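Local coordinates for DNA protection during starvation protein (Agrobacterium tumefaciens, PDB 1O9R) that protects DNA from oxidative damage without binding it, by oxidising Fe(2+) and storing it as a ferric mineral inside a hollow twelve-subunit shell, at residues A[13-18]-A[74-79]; A[66-71]-A[137-142]. All blocks are in the same frame, centred on the assembly; numbering follows the deposited sequence.

Interaction 1 (A[13-18]-A[74-79]); sequences NAKSTV and VQLGGT
L76 meets helix 12-42 twice, with its backbone carbonyl against K15 and with its side chain against V18. The methylenes of K15 pass by L76 O, CD coming closest at 3.4 Å. The chain runs extended as far as CE and bends only at its last torsion (chi4 99°). Its NZ is thereby carried past L76 to hydrogen-bond with the backbone oxygens of N8 and L10, so a long side chain suits the place: its flexible methylenes pass the carbonyl oxygen of L76 and its ammonium end reaches those two oxygens. L76 itself reaches toward V18, CD1 lying 4.0 Å from V18 CG1, and these two buried, branched side chains suit the apolar half of the contact.

L76 is where the chain leaves helical geometry. G77 follows with a positive phi of 95°, readily adopted by glycine, and is the C-prime residue of a Schellman motif: its N bonds to V74 O at 2.9 Å and G78 N to V73 O. The contact thus sets the first turns of helix 12-42 against the C-terminal end of helix 48-75, with D133, just before helix 134-156, touching both V18 and L76.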
loop_
_atom_site.group_PDB
_atom_site.type_symbol
_atom_site.label_atom_id
_atom_site.label_comp_id
_atom_site.label_asym_id
_atom_site.label_seq_id
_atom_site.Cartn_x
_atom_site.Cartn_y
_atom_site.Cartn_z
ATOM N N ASN A 13 -21.234 40.894 -5.947
ATOM C CA ASN A 13 -22.427 40.696 -5.109
ATOM C C ASN A 13 -22.624 39.196 -4.863
ATOM O O ASN A 13 -23.056 38.857 -3.745
ATOM C CB ASN A 13 -23.695 41.307 -5.692
ATOM C CG ASN A 13 -23.702 42.811 -5.773
ATOM O OD1 ASN A 13 -22.976 43.477 -5.043
ATOM N ND2 ASN A 13 -24.507 43.376 -6.662
ATOM N N ALA A 14 -22.339 38.366 -5.855
ATOM C CA ALA A 14 -22.441 36.908 -5.662
ATOM C C ALA A 14 -21.362 36.431 -4.669
ATOM O O ALA A 14 -21.731 35.626 -3.791
ATOM C CB ALA A 14 -22.259 36.146 -6.973
ATOM N N LYS A 15 -20.166 36.954 -4.756
ATOM C CA LYS A 15 -19.142 36.592 -3.764
ATOM C C LYS A 15 -19.631 36.919 -2.358
ATOM O O LYS A 15 -19.506 36.098 -1.417
ATOM C CB LYS A 15 -17.824 37.280 -4.013
ATOM C CG LYS A 15 -17.038 36.856 -5.261
ATOM C CD LYS A 15 -15.739 37.656 -5.273
ATOM C CE LYS A 15 -14.767 37.150 -6.343
ATOM N NZ LYS A 15 -14.818 37.993 -7.552
ATOM N N SER A 16 -20.155 38.138 -2.159
ATOM C CA SER A 16 -20.582 38.475 -0.786
ATOM C C SER A 16 -21.692 37.567 -0.303
ATOM O O SER A 16 -21.702 37.081 0.869
ATOM C CB SER A 16 -21.077 39.949 -0.876
ATOM O OG SER A 16 -21.478 40.421 0.419
ATOM N N THR A 17 -22.694 37.310 -1.140
ATOM C CA THR A 17 -23.796 36.438 -0.739
ATOM C C THR A 17 -23.283 35.039 -0.340
ATOM O O THR A 17 -23.671 34.445 0.665
ATOM C CB THR A 17 -24.828 36.259 -1.858
ATOM O OG1 THR A 17 -25.382 37.603 -2.126
ATOM C CG2 THR A 17 -25.978 35.308 -1.613
ATOM N N VAL A 18 -22.444 34.528 -1.252
ATOM C CA VAL A 18 -22.055 33.113 -1.011
ATOM C C VAL A 18 -21.093 33.043 0.160
ATOM O O VAL A 18 -21.122 32.032 0.911
ATOM C CB VAL A 18 -21.496 32.488 -2.264
ATOM C CG1 VAL A 18 -20.868 31.143 -2.020
ATOM C CG2 VAL A 18 -22.633 32.363 -3.307
ATOM N N VAL A 74 -12.336 31.621 1.381
ATOM C CA VAL A 74 -11.100 32.362 1.114
ATOM C C VAL A 74 -10.820 32.510 -0.361
ATOM O O VAL A 74 -10.274 33.533 -0.796
ATOM C CB VAL A 74 -9.917 31.710 1.880
ATOM C CG1 VAL A 74 -10.278 31.776 3.401
ATOM C CG2 VAL A 74 -9.584 30.276 1.687
ATOM N N GLN A 75 -11.172 31.492 -1.147
ATOM C CA GLN A 75 -11.033 31.584 -2.591
ATOM C C GLN A 75 -11.803 32.801 -3.113
ATOM O O GLN A 75 -11.352 33.374 -4.113
ATOM C CB GLN A 75 -11.592 30.328 -3.280
ATOM C CG GLN A 75 -10.646 29.125 -3.086
ATOM C CD GLN A 75 -11.374 27.832 -3.340
ATOM O OE1 GLN A 75 -12.240 27.716 -4.185
ATOM N NE2 GLN A 75 -11.083 26.804 -2.518
ATOM N N LEU A 76 -12.937 33.107 -2.531
ATOM C CA LEU A 76 -13.773 34.241 -2.977
ATOM C C LEU A 76 -13.291 35.525 -2.347
ATOM O O LEU A 76 -14.053 36.511 -2.563
ATOM C CB LEU A 76 -15.226 33.893 -2.752
ATOM C CG LEU A 76 -15.737 32.655 -3.501
ATOM C CD1 LEU A 76 -17.203 32.436 -3.141
ATOM C CD2 LEU A 76 -15.538 32.804 -5.006
ATOM N N GLY A 77 -12.197 35.586 -1.623
ATOM C CA GLY A 77 -11.691 36.857 -1.085
ATOM C C GLY A 77 -12.173 37.089 0.333
ATOM O O GLY A 77 -11.924 38.200 0.836
ATOM N N GLY A 78 -12.905 36.191 0.956
ATOM C CA GLY A 78 -13.395 36.375 2.328
ATOM C C GLY A 78 -12.403 35.829 3.357
ATOM O O GLY A 78 -11.303 35.362 3.077
ATOM N N THR A 79 -12.906 35.875 4.578
ATOM C CA THR A 79 -12.212 35.343 5.764
ATOM C C THR A 79 -13.019 34.174 6.299
ATOM O O THR A 79 -14.195 34.289 6.649
ATOM C CB THR A 79 -12.113 36.445 6.834
ATOM O OG1 THR A 79 -11.368 37.538 6.268
ATOM C CG2 THR A 79 -11.381 35.907 8.060
#

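Interaction 2 (A[66-71]-A[137-142]); sequences GDTIAE and ADIFTA
T68 presses its methyl into the side chain of I139, CG2 to CG2 at 3.6 Å, with I139 CG1 only slightly farther away. Rotation about the first torsion of T68 (chi1 -59°) sets that methyl opposite the backbone N and turns the hydroxyl back to its own helix, where OG1 hydrogen-bonds to N64 O. Threonine therefore offers carbon to its neighbour while its polar atom is satisfied one turn earlier. I139 points at helix 66-71 and also uses CG2 against I69 CG1, at 4.0 Å, so a single methyl serves both neighbours. On the other flank, the end of I69 reaches across although its CB does not aim that way, because CG1 and CD1 extend from it (chi2 166°): CD1 lies 4.0 Å from F140 CE2, the two side chains crossing at about a right angle. Isoleucine suits this position because one branch can meet an aliphatic and an aromatic partner together.

Farther out, L22 of helix 12-42 touches both I69 and F140, while A124, I125 and S128 of helix 103-130 close in on the phenyl ring, which joins all four long helices. Toward the subunit interface, R145 of a neighbouring subunit packs on T68 and I139. D138 forms a salt bridge with that arginine, and E71 with K149 of the same neighbour.

The two helical segments run antiparallel, at 169° with axes 10.1 Å apart, and interlock through apolar side chains as in the four-helix bundle of the ferritin-like fold. D67 and E71 stand away from this contact, E71 being an iron ligand and D67 probably one.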
loop_
_atom_site.group_PDB
_atom_site.type_symbol
_atom_site.label_atom_id
_atom_site.label_comp_id
_atom_site.label_asym_id
_atom_site.label_seq_id
_atom_site.Cartn_x
_atom_site.Cartn_y
_atom_site.Cartn_z
ATOM N N GLY A 66 -16.181 20.549 6.005
ATOM C CA GLY A 66 -15.958 21.853 6.633
ATOM C C GLY A 66 -14.710 22.511 6.064
ATOM O O GLY A 66 -14.680 23.719 5.756
ATOM N N ASP A 67 -13.632 21.729 5.821
ATOM C CA ASP A 67 -12.436 22.332 5.224
ATOM C C ASP A 67 -12.767 22.845 3.850
ATOM O O ASP A 67 -12.295 23.938 3.409
ATOM C CB ASP A 67 -11.365 21.204 5.057
ATOM C CG ASP A 67 -10.643 21.054 6.383
ATOM O OD1 ASP A 67 -10.935 21.840 7.304
ATOM O OD2 ASP A 67 -9.844 20.104 6.549
ATOM N N THR A 68 -13.533 22.084 3.033
ATOM C CA THR A 68 -13.830 22.528 1.663
ATOM C C THR A 68 -14.633 23.838 1.702
ATOM O O THR A 68 -14.452 24.692 0.827
ATOM C CB THR A 68 -14.563 21.437 0.905
ATOM O OG1 THR A 68 -13.669 20.279 0.930
ATOM C CG2 THR A 68 -14.820 21.710 -0.566
ATOM N N ILE A 69 -15.627 23.913 2.611
ATOM C CA ILE A 69 -16.445 25.147 2.726
ATOM C C ILE A 69 -15.577 26.298 3.146
ATOM O O ILE A 69 -15.701 27.397 2.521
ATOM C CB ILE A 69 -17.575 24.820 3.742
ATOM C CG1 ILE A 69 -18.617 23.917 3.083
ATOM C CG2 ILE A 69 -18.236 26.086 4.283
ATOM C CD1 ILE A 69 -19.606 23.245 4.077
ATOM N N ALA A 70 -14.703 26.153 4.146
ATOM C CA ALA A 70 -13.864 27.252 4.569
ATOM C C ALA A 70 -12.946 27.721 3.458
ATOM O O ALA A 70 -12.700 28.919 3.303
ATOM C CB ALA A 70 -13.052 26.782 5.791
ATOM N N GLU A 71 -12.320 26.741 2.765
ATOM C CA GLU A 71 -11.414 27.141 1.669
ATOM C C GLU A 71 -12.187 27.922 0.600
ATOM O O GLU A 71 -11.542 28.831 0.019
ATOM C CB GLU A 71 -10.783 25.894 1.032
ATOM C CG GLU A 71 -9.871 25.066 1.948
ATOM C CD GLU A 71 -9.370 23.819 1.177
ATOM O OE1 GLU A 71 -9.855 23.435 0.105
ATOM O OE2 GLU A 71 -8.601 23.103 1.838
ATOM N N ALA A 137 -22.092 25.742 -5.306
ATOM C CA ALA A 137 -23.228 24.840 -5.138
ATOM C C ALA A 137 -22.749 23.378 -5.209
ATOM O O ALA A 137 -23.316 22.562 -4.483
ATOM C CB ALA A 137 -24.323 25.106 -6.203
ATOM N N ASP A 138 -21.743 23.075 -6.026
ATOM C CA ASP A 138 -21.259 21.692 -6.085
ATOM C C ASP A 138 -20.579 21.286 -4.791
ATOM O O ASP A 138 -20.736 20.117 -4.383
ATOM C CB ASP A 138 -20.245 21.666 -7.244
ATOM C CG ASP A 138 -19.769 20.226 -7.508
ATOM O OD1 ASP A 138 -18.587 19.927 -7.232
ATOM O OD2 ASP A 138 -20.597 19.434 -7.965
ATOM N N ILE A 139 -19.899 22.201 -4.127
ATOM C CA ILE A 139 -19.270 21.901 -2.820
ATOM C C ILE A 139 -20.380 21.518 -1.856
ATOM O O ILE A 139 -20.260 20.547 -1.064
ATOM C CB ILE A 139 -18.466 23.114 -2.328
ATOM C CG1 ILE A 139 -17.163 23.189 -3.138
ATOM C CG2 ILE A 139 -18.169 23.012 -0.815
ATOM C CD1 ILE A 139 -16.450 24.541 -2.978
ATOM N N PHE A 140 -21.502 22.292 -1.870
ATOM C CA PHE A 140 -22.576 21.965 -0.928
ATOM C C PHE A 140 -23.296 20.692 -1.372
ATOM O O PHE A 140 -23.800 19.935 -0.516
ATOM C CB PHE A 140 -23.601 23.127 -0.850
ATOM C CG PHE A 140 -23.133 24.273 -0.001
ATOM C CD1 PHE A 140 -23.067 25.547 -0.582
ATOM C CD2 PHE A 140 -22.825 24.105 1.340
ATOM C CE1 PHE A 140 -22.686 26.624 0.196
ATOM C CE2 PHE A 140 -22.439 25.192 2.080
ATOM C CZ PHE A 140 -22.379 26.470 1.520
ATOM N N THR A 141 -23.374 20.367 -2.682
ATOM C CA THR A 141 -23.996 19.162 -3.140
ATOM C C THR A 141 -23.231 17.926 -2.682
ATOM O O THR A 141 -23.816 16.930 -2.254
ATOM C CB THR A 141 -24.166 19.186 -4.645
ATOM O OG1 THR A 141 -24.970 20.310 -5.022
ATOM C CG2 THR A 141 -24.918 17.938 -5.121
ATOM N N ALA A 142 -21.909 18.010 -2.784
ATOM C CA ALA A 142 -21.103 16.848 -2.291
ATOM C C ALA A 142 -21.333 16.676 -0.800
ATOM O O ALA A 142 -21.446 15.528 -0.331
ATOM C CB ALA A 142 -19.625 17.111 -2.608
#

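In the fold
Both interactions draw on helix 48-75, which passes from one to the other without a break between E71 and V74. Their centres lie 13 Å apart. Interaction 2 lies nearer the middle of the bundle, its centre about 10 Å from that of the chain and one side of it facing a neighbouring subunit, whereas interaction 1, about 19 Å out, lies near one end of the bundle, where this helix stops. The ferroxidase centres, twelve in the dodecamer, lie between subunits related by twofold axes. In 66-71 the same helical turns carry the iron ligand E71 and pack inward; T68's side chain is about 7 Å from a bound iron, and L76's about 10 Å from that of E71.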